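PDB 3OGI: ESAT-6-like protein EsxO, which is a secreted member of the WXG100 family, ESAT-6 subfamily, and probably works as a helical-hairpin partner in a secreted protein pair. Local coordinates for residues G22-E27 / R59-I64. Residues are numbered along the deposited sequence; the frame is centred on the assembly and turned at random.
Sequences GLLEAE and RNFQVI
Leu-24 meets Phe-61 and Ile-64 at the heart of the antiparallel helical hairpin characteristic of the WXG100 family. Helices 14-37 and 51-66 run antiparallel here, their local axes 171° apart in direction and 10.4 Å apart at closest approach.

The polar part is Glu-25. Its chain bends at chi2 and brings Glu-25 OE1 to 4.2 Å from Phe-61 CB, with carboxylate and ring planes 82° apart; Glu-25 OE1 is hydrogen-bonded to His-28 ND1, and the ring of His-28 stacks with Phe-61, so His-28 engages both residues.

The apolar part rests on the fork of Leu-24. With CG anti to the backbone N (chi1 -173°), the side chain reaches across to helix 51-66 and divides its two methyls between neighbours one turn apart. On the Phe-61 side, Leu-24 CG sits in the ring plane, at the edge, and Leu-24 CD1 lies near that plane, 3.5 Å from Phe-61 CE1, so the leucine abuts the rim of the ring instead of lying on a face. An apolar side chain of the partner chain packs on Phe-61 and an aromatic one on Ile-64. Leu-24 CD2 turns to Ile-64, 3.3 Å from Ile-64 CG2 and 3.7 Å from Ile-64 CD1.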
loop_
_atom_site.group_PDB
_atom_site.type_symbol
_atom_site.label_atom_id
_atom_site.label_comp_id
_atom_site.label_asym_id
_atom_site.label_seq_id
_atom_site.Cartn_x
_atom_site.Cartn_y
_atom_site.Cartn_z
ATOM N N GLY A 22 -5.181 -4.488 -13.852
ATOM C CA GLY A 22 -3.858 -4.486 -14.438
ATOM C C GLY A 22 -3.081 -3.333 -13.845
ATOM O O GLY A 22 -1.916 -3.469 -13.484
ATOM N N LEU A 23 -3.725 -2.181 -13.712
ATOM C CA LEU A 23 -3.012 -1.063 -13.130
ATOM C C LEU A 23 -2.685 -1.322 -11.656
ATOM O O LEU A 23 -1.599 -0.963 -11.189
ATOM C CB LEU A 23 -3.730 0.269 -13.377
ATOM C CG LEU A 23 -3.753 0.558 -14.893
ATOM C CD1 LEU A 23 -4.424 1.873 -15.262
ATOM C CD2 LEU A 23 -2.345 0.537 -15.448
ATOM N N LEU A 24 -3.584 -1.995 -10.938
ATOM C CA LEU A 24 -3.339 -2.276 -9.525
ATOM C C LEU A 24 -2.081 -3.109 -9.370
ATOM O O LEU A 24 -1.251 -2.838 -8.508
ATOM C CB LEU A 24 -4.527 -2.971 -8.848
ATOM C CG LEU A 24 -4.407 -3.139 -7.320
ATOM C CD1 LEU A 24 -4.212 -1.797 -6.643
ATOM C CD2 LEU A 24 -5.611 -3.843 -6.732
ATOM N N GLU A 25 -1.926 -4.109 -10.228
ATOM C CA GLU A 25 -0.763 -4.985 -10.161
ATOM C C GLU A 25 0.564 -4.268 -10.515
ATOM O O GLU A 25 1.635 -4.601 -9.961
ATOM C CB GLU A 25 -0.990 -6.228 -11.031
ATOM C CG GLU A 25 0.086 -7.307 -10.898
ATOM C CD GLU A 25 0.340 -7.762 -9.455
ATOM O OE1 GLU A 25 -0.521 -7.535 -8.571
ATOM O OE2 GLU A 25 1.414 -8.362 -9.220
ATOM N N ALA A 26 0.510 -3.297 -11.430
ATOM C CA ALA A 26 1.701 -2.481 -11.670
ATOM C C ALA A 26 2.053 -1.758 -10.372
ATOM O O ALA A 26 3.216 -1.670 -9.978
ATOM C CB ALA A 26 1.490 -1.477 -12.819
ATOM N N GLU A 27 1.036 -1.267 -9.689
ATOM C CA GLU A 27 1.296 -0.560 -8.446
ATOM C C GLU A 27 1.902 -1.481 -7.369
ATOM O O GLU A 27 2.805 -1.097 -6.640
ATOM C CB GLU A 27 0.029 0.131 -7.928
ATOM C CG GLU A 27 0.234 0.719 -6.534
ATOM C CD GLU A 27 1.393 1.713 -6.462
ATOM O OE1 GLU A 27 1.969 2.056 -7.514
ATOM O OE2 GLU A 27 1.734 2.149 -5.344
ATOM N N ARG A 59 -0.683 -11.552 -0.966
ATOM C CA ARG A 59 -1.965 -12.232 -0.776
ATOM C C ARG A 59 -3.117 -11.309 -1.075
ATOM O O ARG A 59 -4.049 -11.686 -1.793
ATOM C CB ARG A 59 -2.120 -12.747 0.657
ATOM C CG ARG A 59 -1.224 -13.912 1.022
ATOM C CD ARG A 59 -1.476 -14.367 2.462
ATOM N NE ARG A 59 -0.399 -15.223 2.964
ATOM C CZ ARG A 59 -0.370 -16.548 2.843
ATOM N NH1 ARG A 59 -1.364 -17.184 2.232
ATOM N NH2 ARG A 59 0.653 -17.242 3.334
ATOM N N ASN A 60 -3.053 -10.101 -0.515
ATOM C CA ASN A 60 -4.155 -9.153 -0.643
ATOM C C ASN A 60 -4.348 -8.649 -2.064
ATOM O O ASN A 60 -5.470 -8.581 -2.559
ATOM C CB ASN A 60 -3.986 -7.998 0.331
ATOM C CG ASN A 60 -4.142 -8.440 1.766
ATOM O OD1 ASN A 60 -5.257 -8.616 2.255
ATOM N ND2 ASN A 60 -3.024 -8.638 2.446
ATOM N N PHE A 61 -3.254 -8.306 -2.727
ATOM C CA PHE A 61 -3.353 -7.955 -4.127
ATOM C C PHE A 61 -3.907 -9.138 -4.892
ATOM O O PHE A 61 -4.809 -8.974 -5.696
ATOM C CB PHE A 61 -2.008 -7.539 -4.694
ATOM C CG PHE A 61 -1.651 -6.109 -4.409
ATOM C CD1 PHE A 61 -2.177 -5.081 -5.186
ATOM C CD2 PHE A 61 -0.781 -5.789 -3.375
ATOM C CE1 PHE A 61 -1.845 -3.774 -4.941
ATOM C CE2 PHE A 61 -0.442 -4.483 -3.125
ATOM C CZ PHE A 61 -0.980 -3.466 -3.913
ATOM N N GLN A 62 -3.394 -10.336 -4.631
ATOM C CA GLN A 62 -3.886 -11.501 -5.354
ATOM C C GLN A 62 -5.398 -11.669 -5.175
ATOM O O GLN A 62 -6.114 -11.973 -6.134
ATOM C CB GLN A 62 -3.126 -12.774 -4.975
ATOM C CG GLN A 62 -3.377 -13.948 -5.921
ATOM C CD GLN A 62 -3.342 -13.539 -7.401
ATOM O OE1 GLN A 62 -4.184 -13.970 -8.198
ATOM N NE2 GLN A 62 -2.362 -12.711 -7.773
ATOM N N VAL A 63 -5.890 -11.437 -3.962
ATOM C CA VAL A 63 -7.326 -11.504 -3.734
ATOM C C VAL A 63 -8.062 -10.489 -4.597
ATOM O O VAL A 63 -9.108 -10.785 -5.168
ATOM C CB VAL A 63 -7.695 -11.246 -2.273
ATOM C CG1 VAL A 63 -9.183 -10.907 -2.159
ATOM C CG2 VAL A 63 -7.356 -12.438 -1.428
ATOM N N ILE A 64 -7.528 -9.280 -4.689
ATOM C CA ILE A 64 -8.207 -8.266 -5.479
ATOM C C ILE A 64 -8.192 -8.693 -6.936
ATOM O O ILE A 64 -9.221 -8.685 -7.595
ATOM C CB ILE A 64 -7.572 -6.868 -5.317
ATOM C CG1 ILE A 64 -7.753 -6.360 -3.879
ATOM C CG2 ILE A 64 -8.167 -5.897 -6.332
ATOM C CD1 ILE A 64 -6.974 -5.065 -3.559
#